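Local atomic coordinates of 5-carboxyvanillate decarboxylase (Sphingomonas paucimobilis, PDB entry 4L6D), a protein that probably decarboxylates 5-carboxyvanillate to vanillate at a site that holds a manganese ion. Residues P79-F84 and T116-D121; N144-D149 and H174-S179; D149-D154 and S179-R184; K222-H227 and A268-G273. All blocks are in the same frame, centred on the assembly; numbering follows the deposited sequence.

Interaction 1 of 4, residues P79-F84 and T116-D121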
loop_
_atom_site.group_PDB
_atom_site.type_symbol
_atom_site.label_atom_id
_atom_site.label_comp_id
_atom_site.label_asym_id
_atom_site.label_seq_id
_atom_site.Cartn_x
_atom_site.Cartn_y
_atom_site.Cartn_z
ATOM N N PRO A 79 9.309 18.744 -2.979
ATOM C CA PRO A 79 7.893 19.020 -2.707
ATOM C C PRO A 79 7.300 20.182 -3.502
ATOM O O PRO A 79 6.293 20.759 -3.082
ATOM C CB PRO A 79 7.915 19.376 -1.218
ATOM C CG PRO A 79 9.219 20.109 -1.065
ATOM C CD PRO A 79 10.189 19.394 -1.988
ATOM N N GLY A 80 7.888 20.502 -4.648
ATOM C CA GLY A 80 7.378 21.583 -5.475
ATOM C C GLY A 80 7.357 22.893 -4.718
ATOM O O GLY A 80 8.344 23.242 -4.060
ATOM N N VAL A 81 6.239 23.611 -4.814
ATOM C CA VAL A 81 6.063 24.876 -4.108
ATOM C C VAL A 81 5.085 24.749 -2.952
ATOM O O VAL A 81 4.658 25.749 -2.373
ATOM C CB VAL A 81 5.565 26.010 -5.052
ATOM C CG1 VAL A 81 6.558 26.232 -6.195
ATOM C CG2 VAL A 81 4.166 25.707 -5.589
ATOM N N GLN A 82 4.754 23.511 -2.608
ATOM C CA GLN A 82 3.674 23.249 -1.663
ATOM C C GLN A 82 4.003 23.481 -0.196
ATOM O O GLN A 82 3.093 23.557 0.625
ATOM C CB GLN A 82 3.136 21.836 -1.867
ATOM C CG GLN A 82 2.398 21.673 -3.183
ATOM C CD GLN A 82 2.366 20.232 -3.616
ATOM O OE1 GLN A 82 3.090 19.828 -4.531
ATOM N NE2 GLN A 82 1.526 19.439 -2.953
ATOM N N MET A 83 5.285 23.600 0.144
ATOM C CA MET A 83 5.642 23.852 1.542
ATOM C C MET A 83 5.587 25.325 1.949
ATOM O O MET A 83 5.610 25.639 3.136
ATOM C CB MET A 83 7.026 23.299 1.877
ATOM C CG MET A 83 7.149 21.808 1.649
ATOM S SD MET A 83 8.662 21.131 2.333
ATOM C CE MET A 83 8.252 21.103 4.080
ATOM N N PHE A 84 5.526 26.221 0.967
ATOM C CA PHE A 84 5.586 27.656 1.221
ATOM C C PHE A 84 4.223 28.231 1.605
ATOM O O PHE A 84 3.190 27.587 1.420
ATOM C CB PHE A 84 6.118 28.385 -0.023
ATOM C CG PHE A 84 7.414 27.826 -0.552
ATOM C CD1 PHE A 84 8.505 27.662 0.281
ATOM C CD2 PHE A 84 7.537 27.459 -1.883
ATOM C CE1 PHE A 84 9.694 27.145 -0.204
ATOM C CE2 PHE A 84 8.728 26.940 -2.371
ATOM C CZ PHE A 84 9.808 26.784 -1.527
ATOM N N THR A 116 3.315 23.335 -12.639
ATOM C CA THR A 116 2.842 23.063 -11.289
ATOM C C THR A 116 2.038 24.260 -10.807
ATOM O O THR A 116 1.772 25.186 -11.573
ATOM C CB THR A 116 4.015 22.657 -10.327
ATOM O OG1 THR A 116 3.496 22.022 -9.144
ATOM C CG2 THR A 116 4.879 23.849 -9.947
ATOM N N PHE A 117 1.605 24.218 -9.558
ATOM C CA PHE A 117 0.780 25.282 -9.010
ATOM C C PHE A 117 0.798 25.198 -7.499
ATOM O O PHE A 117 1.287 24.228 -6.932
ATOM C CB PHE A 117 -0.662 25.177 -9.532
ATOM C CG PHE A 117 -1.253 23.794 -9.423
ATOM C CD1 PHE A 117 -1.064 22.860 -10.445
ATOM C CD2 PHE A 117 -2.005 23.429 -8.317
ATOM C CE1 PHE A 117 -1.595 21.585 -10.356
ATOM C CE2 PHE A 117 -2.554 22.141 -8.230
ATOM C CZ PHE A 117 -2.343 21.227 -9.255
ATOM N N ALA A 118 0.240 26.216 -6.857
ATOM C CA ALA A 118 0.194 26.267 -5.403
ATOM C C ALA A 118 -1.243 26.086 -4.907
ATOM O O ALA A 118 -1.986 27.063 -4.826
ATOM C CB ALA A 118 0.767 27.604 -4.918
ATOM N N PRO A 119 -1.634 24.834 -4.580
ATOM C CA PRO A 119 -3.012 24.556 -4.153
ATOM C C PRO A 119 -3.357 25.219 -2.821
ATOM O O PRO A 119 -4.526 25.174 -2.442
ATOM C CB PRO A 119 -3.036 23.022 -3.987
ATOM C CG PRO A 119 -1.803 22.507 -4.617
ATOM C CD PRO A 119 -0.796 23.622 -4.550
ATOM N N GLN A 120 -2.364 25.778 -2.120
ATOM C CA GLN A 120 -2.603 26.616 -0.937
ATOM C C GLN A 120 -3.625 27.717 -1.226
ATOM O O GLN A 120 -4.318 28.195 -0.320
ATOM C CB GLN A 120 -1.306 27.312 -0.480
ATOM C CG GLN A 120 -0.136 26.422 -0.069
ATOM C CD GLN A 120 0.825 26.174 -1.214
ATOM O OE1 GLN A 120 0.433 25.663 -2.258
ATOM N NE2 GLN A 120 2.095 26.527 -1.021
ATOM N N ASP A 121 -3.665 28.159 -2.481
ATOM C CA ASP A 121 -4.585 29.203 -2.930
ATOM C C ASP A 121 -5.281 28.668 -4.173
ATOM O O ASP A 121 -4.813 28.879 -5.279
ATOM C CB ASP A 121 -3.804 30.478 -3.263
ATOM C CG ASP A 121 -4.686 31.618 -3.754
ATOM O OD1 ASP A 121 -5.883 31.424 -4.057
ATOM O OD2 ASP A 121 -4.167 32.749 -3.857
HETATM O O HOH W 1 4.121 22.202 -6.285
#

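Interaction 2 of 4, residues N144-D149 and H174-S179. With MN (manganese (II) ion), chain I; VNL (4-hydroxy-3-methoxybenzoate), chain J.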
loop_
_atom_site.group_PDB
_atom_site.type_symbol
_atom_site.label_atom_id
_atom_site.label_comp_id
_atom_site.label_asym_id
_atom_site.label_seq_id
_atom_site.Cartn_x
_atom_site.Cartn_y
_atom_site.Cartn_z
ATOM N N ASN A 144 2.556 17.357 -5.854
ATOM C CA ASN A 144 3.165 16.342 -4.990
ATOM C C ASN A 144 2.297 15.975 -3.804
ATOM O O ASN A 144 2.334 16.640 -2.773
ATOM C CB ASN A 144 4.546 16.808 -4.532
ATOM C CG ASN A 144 5.382 17.269 -5.693
ATOM O OD1 ASN A 144 5.865 16.444 -6.478
ATOM N ND2 ASN A 144 5.503 18.584 -5.866
ATOM N N SER A 145 1.538 14.896 -3.966
ATOM C CA SER A 145 0.499 14.462 -3.038
ATOM C C SER A 145 -0.124 15.615 -2.232
ATOM O O SER A 145 -0.568 16.585 -2.834
ATOM C CB SER A 145 0.976 13.301 -2.172
ATOM O OG SER A 145 -0.144 12.589 -1.685
ATOM N N HIS A 146 -0.117 15.540 -0.904
ATOM C CA HIS A 146 -0.909 16.450 -0.079
ATOM C C HIS A 146 -0.479 17.911 -0.144
ATOM O O HIS A 146 0.658 18.224 -0.474
ATOM C CB HIS A 146 -0.916 15.987 1.386
ATOM C CG HIS A 146 0.298 16.389 2.168
ATOM N ND1 HIS A 146 0.404 17.608 2.809
ATOM C CD2 HIS A 146 1.455 15.731 2.421
ATOM C CE1 HIS A 146 1.570 17.678 3.427
ATOM N NE2 HIS A 146 2.230 16.555 3.203
ATOM N N THR A 147 -1.411 18.800 0.174
ATOM C CA THR A 147 -1.070 20.186 0.465
ATOM C C THR A 147 -1.697 20.571 1.792
ATOM O O THR A 147 -2.882 20.321 2.023
ATOM C CB THR A 147 -1.551 21.156 -0.635
ATOM O OG1 THR A 147 -0.985 20.760 -1.887
ATOM C CG2 THR A 147 -1.115 22.599 -0.319
ATOM N N ASN A 148 -0.889 21.159 2.670
ATOM C CA ASN A 148 -1.347 21.577 3.994
ATOM C C ASN A 148 -1.946 20.422 4.797
ATOM O O ASN A 148 -2.829 20.615 5.625
ATOM C CB ASN A 148 -2.324 22.759 3.901
ATOM C CG ASN A 148 -1.695 23.984 3.266
ATOM O OD1 ASN A 148 -0.494 24.218 3.400
ATOM N ND2 ASN A 148 -2.506 24.775 2.578
ATOM N N ASP A 149 -1.439 19.224 4.524
ATOM C CA ASP A 149 -1.847 18.003 5.213
ATOM C C ASP A 149 -3.306 17.658 4.971
ATOM O O ASP A 149 -3.952 17.008 5.789
ATOM C CB ASP A 149 -1.506 18.107 6.694
ATOM C CG ASP A 149 -0.040 18.385 6.903
ATOM O OD1 ASP A 149 0.761 17.479 6.593
ATOM O OD2 ASP A 149 0.308 19.524 7.312
ATOM N N HIS A 174 2.609 13.189 -8.084
ATOM C CA HIS A 174 3.897 12.658 -7.654
ATOM C C HIS A 174 3.874 12.523 -6.134
ATOM O O HIS A 174 3.100 13.196 -5.469
ATOM C CB HIS A 174 4.967 13.661 -8.094
ATOM C CG HIS A 174 6.372 13.197 -7.877
ATOM N ND1 HIS A 174 7.023 13.324 -6.667
ATOM C CD2 HIS A 174 7.250 12.603 -8.717
ATOM C CE1 HIS A 174 8.243 12.832 -6.775
ATOM N NE2 HIS A 174 8.406 12.386 -8.008
ATOM N N PRO A 175 4.715 11.651 -5.560
ATOM C CA PRO A 175 4.742 11.607 -4.090
ATOM C C PRO A 175 5.357 12.838 -3.408
ATOM O O PRO A 175 6.037 13.672 -4.005
ATOM C CB PRO A 175 5.610 10.372 -3.784
ATOM C CG PRO A 175 5.543 9.546 -5.043
ATOM C CD PRO A 175 5.445 10.524 -6.165
ATOM N N ARG A 176 5.070 12.939 -2.119
ATOM C CA ARG A 176 5.937 13.641 -1.176
ATOM C C ARG A 176 5.873 12.796 0.090
ATOM O O ARG A 176 5.228 11.750 0.110
ATOM C CB ARG A 176 5.494 15.096 -0.946
ATOM C CG ARG A 176 4.081 15.232 -0.398
ATOM C CD ARG A 176 3.678 16.677 -0.193
ATOM N NE ARG A 176 4.408 17.312 0.899
ATOM C CZ ARG A 176 4.088 18.494 1.408
ATOM N NH1 ARG A 176 3.063 19.169 0.898
ATOM N NH2 ARG A 176 4.795 19.001 2.411
ATOM N N ALA A 177 6.551 13.225 1.142
ATOM C CA ALA A 177 6.533 12.447 2.371
ATOM C C ALA A 177 5.128 12.408 2.983
ATOM O O ALA A 177 4.342 13.353 2.821
ATOM C CB ALA A 177 7.533 13.025 3.376
ATOM N N PRO A 178 4.815 11.313 3.698
ATOM C CA PRO A 178 3.579 11.205 4.478
ATOM C C PRO A 178 3.195 12.495 5.208
ATOM O O PRO A 178 4.028 13.105 5.884
ATOM C CB PRO A 178 3.917 10.104 5.473
ATOM C CG PRO A 178 4.785 9.168 4.646
ATOM C CD PRO A 178 5.599 10.063 3.743
ATOM N N SER A 179 1.931 12.887 5.070
ATOM C CA SER A 179 1.408 14.084 5.729
ATOM C C SER A 179 1.377 13.913 7.236
ATOM O O SER A 179 1.627 12.826 7.766
ATOM C CB SER A 179 -0.018 14.376 5.257
ATOM O OG SER A 179 -0.939 13.511 5.912
HETATM MN MN MN I . 10.070 11.143 -8.731
HETATM C C1 VNL J . 13.705 10.624 -4.130
HETATM C CO1 VNL J . 13.353 9.710 -5.133
HETATM C CO2 VNL J . 13.137 11.912 -4.086
HETATM C CM1 VNL J . 12.425 10.071 -6.126
HETATM C CM2 VNL J . 12.205 12.286 -5.051
HETATM O OM VNL J . 11.600 13.515 -5.090
HETATM C CZ VNL J . 11.842 11.338 -6.109
HETATM C CC VNL J . 14.731 10.230 -3.101
HETATM C CV VNL J . 11.892 14.499 -4.080
HETATM O O1 VNL J . 15.465 9.221 -3.282
HETATM O O2 VNL J . 14.881 10.967 -2.097
HETATM O O3 VNL J . 11.198 11.875 -7.189
HETATM O O HOH W 2 4.781 15.697 4.280
HETATM O O HOH W 3 1.940 21.582 2.134
HETATM O O HOH W 4 10.582 12.616 -10.273
#

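Interaction 3 of 4, residues D149-D154 and S179-R184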
loop_
_atom_site.group_PDB
_atom_site.type_symbol
_atom_site.label_atom_id
_atom_site.label_comp_id
_atom_site.label_asym_id
_atom_site.label_seq_id
_atom_site.Cartn_x
_atom_site.Cartn_y
_atom_site.Cartn_z
ATOM N N ASP A 149 -1.439 19.224 4.524
ATOM C CA ASP A 149 -1.847 18.003 5.213
ATOM C C ASP A 149 -3.306 17.658 4.971
ATOM O O ASP A 149 -3.952 17.008 5.789
ATOM C CB ASP A 149 -1.506 18.107 6.694
ATOM C CG ASP A 149 -0.040 18.385 6.903
ATOM O OD1 ASP A 149 0.761 17.479 6.593
ATOM O OD2 ASP A 149 0.308 19.524 7.312
ATOM N N LEU A 150 -3.806 18.098 3.822
ATOM C CA LEU A 150 -5.132 17.730 3.350
ATOM C C LEU A 150 -4.972 16.968 2.054
ATOM O O LEU A 150 -4.033 17.211 1.289
ATOM C CB LEU A 150 -5.973 18.972 3.084
ATOM C CG LEU A 150 -6.226 19.884 4.271
ATOM C CD1 LEU A 150 -6.915 21.146 3.802
ATOM C CD2 LEU A 150 -7.060 19.163 5.304
ATOM N N TYR A 151 -5.916 16.063 1.794
ATOM C CA TYR A 151 -5.919 15.270 0.575
ATOM C C TYR A 151 -6.938 15.816 -0.424
ATOM O O TYR A 151 -7.745 16.687 -0.081
ATOM C CB TYR A 151 -6.160 13.798 0.916
ATOM C CG TYR A 151 -5.017 13.247 1.734
ATOM C CD1 TYR A 151 -3.770 13.048 1.155
ATOM C CD2 TYR A 151 -5.169 12.951 3.083
ATOM C CE1 TYR A 151 -2.696 12.569 1.897
ATOM C CE2 TYR A 151 -4.095 12.468 3.841
ATOM C CZ TYR A 151 -2.869 12.272 3.237
ATOM O OH TYR A 151 -1.803 11.793 3.983
ATOM N N TYR A 152 -6.897 15.307 -1.654
ATOM C CA TYR A 152 -7.610 15.966 -2.752
ATOM C C TYR A 152 -9.080 15.578 -2.880
ATOM O O TYR A 152 -9.737 15.952 -3.851
ATOM C CB TYR A 152 -6.843 15.856 -4.080
ATOM C CG TYR A 152 -5.536 16.612 -3.997
ATOM C CD1 TYR A 152 -5.501 17.908 -3.485
ATOM C CD2 TYR A 152 -4.337 16.011 -4.351
ATOM C CE1 TYR A 152 -4.309 18.595 -3.360
ATOM C CE2 TYR A 152 -3.139 16.696 -4.246
ATOM C CZ TYR A 152 -3.132 17.982 -3.741
ATOM O OH TYR A 152 -1.944 18.673 -3.609
ATOM N N ASP A 153 -9.587 14.858 -1.883
ATOM C CA ASP A 153 -11.030 14.736 -1.690
ATOM C C ASP A 153 -11.623 15.994 -1.052
ATOM O O ASP A 153 -12.824 16.211 -1.116
ATOM C CB ASP A 153 -11.370 13.521 -0.820
ATOM C CG ASP A 153 -10.738 13.581 0.565
ATOM O OD1 ASP A 153 -9.499 13.720 0.651
ATOM O OD2 ASP A 153 -11.481 13.459 1.568
ATOM N N ASP A 154 -10.794 16.822 -0.425
ATOM C CA ASP A 154 -11.310 17.968 0.312
ATOM C C ASP A 154 -11.890 18.996 -0.665
ATOM O O ASP A 154 -11.230 19.365 -1.636
ATOM C CB ASP A 154 -10.196 18.590 1.158
ATOM C CG ASP A 154 -10.723 19.570 2.195
ATOM O OD1 ASP A 154 -11.465 20.507 1.837
ATOM O OD2 ASP A 154 -10.400 19.385 3.387
ATOM N N SER A 179 1.931 12.887 5.070
ATOM C CA SER A 179 1.408 14.084 5.729
ATOM C C SER A 179 1.377 13.913 7.236
ATOM O O SER A 179 1.627 12.826 7.766
ATOM C CB SER A 179 -0.018 14.376 5.257
ATOM O OG SER A 179 -0.939 13.511 5.912
ATOM N N LYS A 180 1.022 14.986 7.931
ATOM C CA LYS A 180 0.970 14.953 9.389
ATOM C C LYS A 180 -0.107 13.996 9.894
ATOM O O LYS A 180 -0.065 13.560 11.044
ATOM C CB LYS A 180 0.783 16.360 9.972
ATOM C CG LYS A 180 1.989 17.273 9.815
ATOM C CD LYS A 180 1.723 18.656 10.393
ATOM C CE LYS A 180 2.956 19.529 10.218
ATOM N NZ LYS A 180 2.855 20.804 10.968
ATOM N N GLN A 181 -1.052 13.643 9.031
ATOM C CA GLN A 181 -2.086 12.695 9.412
ATOM C C GLN A 181 -1.501 11.314 9.659
ATOM O O GLN A 181 -2.051 10.536 10.443
ATOM C CB GLN A 181 -3.150 12.608 8.321
ATOM C CG GLN A 181 -3.846 13.942 8.058
ATOM C CD GLN A 181 -5.174 13.766 7.350
ATOM O OE1 GLN A 181 -5.931 12.839 7.650
ATOM N NE2 GLN A 181 -5.475 14.661 6.419
ATOM N N ILE A 182 -0.394 11.003 8.986
ATOM C CA ILE A 182 0.146 9.645 9.024
ATOM C C ILE A 182 1.650 9.561 9.316
ATOM O O ILE A 182 2.191 8.460 9.429
ATOM C CB ILE A 182 -0.147 8.872 7.711
ATOM C CG1 ILE A 182 0.389 9.644 6.494
ATOM C CG2 ILE A 182 -1.639 8.631 7.567
ATOM C CD1 ILE A 182 0.502 8.801 5.219
ATOM N N ASP A 183 2.330 10.696 9.453
ATOM C CA ASP A 183 3.793 10.650 9.490
ATOM C C ASP A 183 4.448 9.972 10.695
ATOM O O ASP A 183 5.607 9.583 10.607
ATOM C CB ASP A 183 4.430 12.030 9.227
ATOM C CG ASP A 183 4.107 13.059 10.299
ATOM O OD1 ASP A 183 3.715 12.702 11.425
ATOM O OD2 ASP A 183 4.261 14.256 10.003
ATOM N N ARG A 184 3.723 9.822 11.804
ATOM C CA ARG A 184 4.293 9.219 13.013
ATOM C C ARG A 184 4.894 7.834 12.749
ATOM O O ARG A 184 5.902 7.464 13.356
ATOM C CB ARG A 184 3.236 9.126 14.118
ATOM C CG ARG A 184 3.019 10.406 14.911
ATOM C CD ARG A 184 1.856 10.255 15.906
ATOM N NE ARG A 184 1.980 9.061 16.746
ATOM C CZ ARG A 184 1.002 8.570 17.507
ATOM N NH1 ARG A 184 -0.183 9.168 17.539
ATOM N NH2 ARG A 184 1.202 7.477 18.235
#

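Interaction 4 of 4, residues K222-H227 and A268-G273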
loop_
_atom_site.group_PDB
_atom_site.type_symbol
_atom_site.label_atom_id
_atom_site.label_comp_id
_atom_site.label_asym_id
_atom_site.label_seq_id
_atom_site.Cartn_x
_atom_site.Cartn_y
_atom_site.Cartn_z
ATOM N N LYS A 222 -7.854 13.555 -15.868
ATOM C CA LYS A 222 -6.881 12.488 -16.065
ATOM C C LYS A 222 -5.771 12.653 -15.033
ATOM O O LYS A 222 -5.150 13.715 -14.935
ATOM C CB LYS A 222 -6.307 12.480 -17.483
ATOM C CG LYS A 222 -5.359 11.306 -17.777
ATOM C CD LYS A 222 -6.105 9.957 -17.890
ATOM C CE LYS A 222 -6.797 9.824 -19.243
ATOM N NZ LYS A 222 -7.758 8.679 -19.290
ATOM N N ILE A 223 -5.563 11.599 -14.259
ATOM C CA ILE A 223 -4.568 11.558 -13.190
ATOM C C ILE A 223 -3.516 10.515 -13.543
ATOM O O ILE A 223 -3.844 9.432 -14.037
ATOM C CB ILE A 223 -5.222 11.169 -11.843
ATOM C CG1 ILE A 223 -6.422 12.075 -11.524
ATOM C CG2 ILE A 223 -4.180 11.156 -10.706
ATOM C CD1 ILE A 223 -6.081 13.541 -11.341
ATOM N N VAL A 224 -2.248 10.838 -13.304
ATOM C CA VAL A 224 -1.176 9.888 -13.557
ATOM C C VAL A 224 -0.438 9.605 -12.244
ATOM O O VAL A 224 -0.134 10.528 -11.480
ATOM C CB VAL A 224 -0.216 10.417 -14.638
ATOM C CG1 VAL A 224 1.016 9.517 -14.753
ATOM C CG2 VAL A 224 -0.938 10.516 -16.004
ATOM N N LEU A 225 -0.204 8.323 -11.970
ATOM C CA LEU A 225 0.538 7.904 -10.781
ATOM C C LEU A 225 1.778 7.101 -11.149
ATOM O O LEU A 225 1.701 6.136 -11.921
ATOM C CB LEU A 225 -0.352 7.044 -9.883
ATOM C CG LEU A 225 -1.583 7.716 -9.280
ATOM C CD1 LEU A 225 -2.358 6.664 -8.488
ATOM C CD2 LEU A 225 -1.193 8.862 -8.363
ATOM N N GLY A 226 2.915 7.490 -10.581
ATOM C CA GLY A 226 4.161 6.782 -10.797
ATOM C C GLY A 226 4.290 5.535 -9.936
ATOM O O GLY A 226 3.339 5.124 -9.264
ATOM N N HIS A 227 5.466 4.919 -9.985
ATOM C CA HIS A 227 5.779 3.782 -9.114
ATOM C C HIS A 227 4.747 2.683 -9.250
ATOM O O HIS A 227 4.208 2.170 -8.260
ATOM C CB HIS A 227 5.974 4.295 -7.684
ATOM C CG HIS A 227 6.747 5.571 -7.678
ATOM N ND1 HIS A 227 6.165 6.791 -7.407
ATOM C CD2 HIS A 227 8.015 5.838 -8.081
ATOM C CE1 HIS A 227 7.056 7.749 -7.600
ATOM N NE2 HIS A 227 8.187 7.196 -8.003
ATOM N N ALA A 268 -3.865 6.816 -15.354
ATOM C CA ALA A 268 -2.841 6.019 -16.021
ATOM C C ALA A 268 -1.662 5.969 -15.059
ATOM O O ALA A 268 -1.601 6.745 -14.092
ATOM C CB ALA A 268 -2.426 6.647 -17.365
ATOM N N ILE A 269 -0.734 5.054 -15.310
ATOM C CA ILE A 269 0.386 4.841 -14.401
ATOM C C ILE A 269 1.713 4.898 -15.133
ATOM O O ILE A 269 1.763 4.770 -16.355
ATOM C CB ILE A 269 0.277 3.493 -13.622
ATOM C CG1 ILE A 269 0.535 2.285 -14.533
ATOM C CG2 ILE A 269 -1.093 3.363 -12.975
ATOM C CD1 ILE A 269 0.764 0.996 -13.750
ATOM N N THR A 270 2.786 5.095 -14.372
ATOM C CA THR A 270 4.133 4.952 -14.918
ATOM C C THR A 270 4.937 3.942 -14.129
ATOM O O THR A 270 4.572 3.582 -13.006
ATOM C CB THR A 270 4.926 6.274 -14.998
ATOM O OG1 THR A 270 5.620 6.495 -13.762
ATOM C CG2 THR A 270 4.017 7.468 -15.327
ATOM N N THR A 271 6.044 3.511 -14.724
ATOM C CA THR A 271 6.904 2.485 -14.140
ATOM C C THR A 271 8.063 3.049 -13.321
ATOM O O THR A 271 8.971 2.301 -12.983
ATOM C CB THR A 271 7.508 1.592 -15.242
ATOM O OG1 THR A 271 8.381 2.377 -16.059
ATOM C CG2 THR A 271 6.397 0.996 -16.129
ATOM N N SER A 272 8.053 4.350 -13.024
ATOM C CA SER A 272 9.164 4.947 -12.270
ATOM C C SER A 272 9.486 4.140 -11.022
ATOM O O SER A 272 8.603 3.818 -10.231
ATOM C CB SER A 272 8.834 6.382 -11.865
ATOM O OG SER A 272 7.577 6.431 -11.217
ATOM N N GLY A 273 10.752 3.788 -10.841
ATOM C CA GLY A 273 11.153 3.101 -9.623
ATOM C C GLY A 273 10.648 1.686 -9.429
ATOM O O GLY A 273 10.832 1.120 -8.353
#

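Interaction 1 of 4, residues P79-F84 and T116-D121
Gln120, Val81 and Gln82 carry most of this meeting of two loops. Gln120 reaches across and its amide nitrogen is gripped twice: NE2 gives one hydrogen to Val81 O at 3.0 Å and the other to Phe84 O at 2.9 Å. The second bond is the straighter, with an N-H...O angle of 170°, and both acceptors lie in or near the plane of the amide, so the pair holds that group flat and fixes its rotation. Phe84 O is approached from above its carbonyl plane. A bend at chi2 (94°) brings CD up to the carbonyl oxygens of Gln82 and Phe84. OE1 is buried here and finds no partner in the model.

Val81 enters with one methyl: CG2 rests on the backbone oxygen of Phe117, 3.5 Å from it, and against Ala118 CB at 3.9 Å. Gln82 touches with the middle of its chain, CG meeting Pro119 CD at 4.0 Å, the two side chains crossing at about a right angle. Its amide looks elsewhere, with OE1 accepting from Asn144 N and NE2 bonded to Thr147 OG1. A bridging water completes the joint, accepting from Val81 N and donating to Gln82 OE1 and to Thr116 OG1.

These are neighbouring loops at the C-terminal ends of strands 71-76 and 111-115, leading into helices 86-106 and 122-134. Leu92 and Ala93 of helix 86-106 pack on Val81, Ala19 and Leu20 of helix 14-23 on Phe84, and Ile143 of strand 140-144 lies against Gln82 and Pro119.

Interaction 2 of 4, residues N144-D149 and H174-S179
The guanidinium of Arg176 lies flat on the His146 ring, centres 3.6 Å apart and planes 16° from parallel, while Ser179 CB presses on the opposite face, 3.6 Å from the ring centroid. Arg176 also donates from NH1 to His146 O at 2.9 Å, from above the carbonyl plane, and its NE forms a salt bridge with Asp32. A bend at chi3 (-69°) swings NE round to the rim of the ring, beside His146 NE2. His146 ND1 accepts from Asp149 N, and NE2 is bonded to a water that donates to Ala177 O. An alanine in place of the arginine would probably leave that face of His146 without this cover, His146 O without this donor and Asp32 without its charge mate.

At the other end the backbones pair in parallel, Ser145 N giving to His174 O at 2.8 Å. His174 ND1 donates to a lone pair of Pro175 O at 2.9 Å, which orients the ring so that NE2 binds manganese at 2.2 Å. Glu8, Asp297, a water and O3 of the bound vanillate complete this metal site, set at the C-terminal end of the strands as in the amidohydrolase barrel.

Interaction 3 of 4, residues D149-D154 and S179-R184
Three hydrogen bonds stitch the loops together, beginning with Asp149. Its OD1 takes the backbone N-H of Lys180 at 2.8 Å, a nearly straight bond (167°) that reaches the oxygen from above the carboxylate plane. The aliphatic part of Lys180 runs over the same carboxylate, with Lys180 CG 3.5 Å from Asp149 OD1 and Lys180 CD 3.5 Å from Asp149 OD2. Lys180 NZ stays 4.6 Å from Asp149 OD2, not in contact, though the opposite charges may still attract weakly.

The backbone of Asp149 is held as well: Gln181 NE2 donates to Asp149 O at 2.9 Å, the oxygen lying in the plane of the amide. Gln181 and Tyr151 slide past each other in opposite directions, Gln181 NE2 coming within 3.7 Å of Tyr151 CE2. At the tip of that ring Ser179 OG donates to Tyr151 OH at 2.7 Å.

The serine oxygen has a second task, accepting from Gln181 N in an ST turn that shapes the start of the 179-184 loop. Both loops follow neighbouring strands of the barrel, 140-144 and 171-174, and lie away from the metal and ligand sites.

Further out, Glu201 of helix 197-211 accepts from Ser179 N and bonds to Tyr151 OH through the same carboxylate oxygen, positioning both partners. Ala185 of the second subunit packs on Tyr151, Gln181 and Ile182, and Tyr189 of that subunit bonds to Asp153.

Interaction 4 of 4, residues K222-H227 and A268-G273
Backbone hydrogen bonds join Ile223 and Leu225 to Ala268 and Thr270 in a parallel ladder. Ala268 N donates to Ile223 O at 2.9 Å, Leu225 N to Ala268 O at 3.0 Å, and Thr270 N to Leu225 O at 2.9 Å. Strands 223-225 and 268-270 run 29° apart, adjacent staves of the amidohydrolase barrel.

Apolar contact is slight. Val224 CG1, anti to its backbone N (chi1 172°), meets Thr270 CG2 at 3.7 Å, the side chains crossing at about a right angle, with Ala268 CB on the same face of the sheet.

Past the strand ends a side chain takes over the polar work. Ser272 OG accepts from His227 N at 2.9 Å and sits over one face of the imidazole, toward its rim, 3.2 Å from CD2. That hydroxyl is also hydrogen-bonded to Glu8, while His227 bonds through NE2 to Asp297 and through ND1 to Glu230. An alanine in place of the histidine would probably leave the Asp297 and Glu230 carboxylates without this partner and open a gap beside Ser272.

Since Glu8 and Asp297 both bind the manganese, Ser272 and His227 are second-shell groups likely to orient two of its ligands.

In the fold
Along the chain interaction 1 comes first, interactions 2 and 3 interleave, and interaction 4 comes last. All belong to one parallel barrel with strands in sequence order: 1 joins the loops after strands 71-76 and 111-115, 2 and 3 those after 140-144 and 171-174, and 4 pairs strands 223-225 and 267-270. Interactions 2 and 3, their centres about 7 Å apart, share Asp149 and Ser179; the centre of 1 is about 10 Å from that of 2, linked through Gln82. Interaction 4 is centred about 16 Å from 2, yet Pro175 touches His227. Interaction 2 supplies the manganese ligand His174, and 4 brings His227 to about 4 Å from the metal (nearest atoms); 3 and 4 both touch the second subunit.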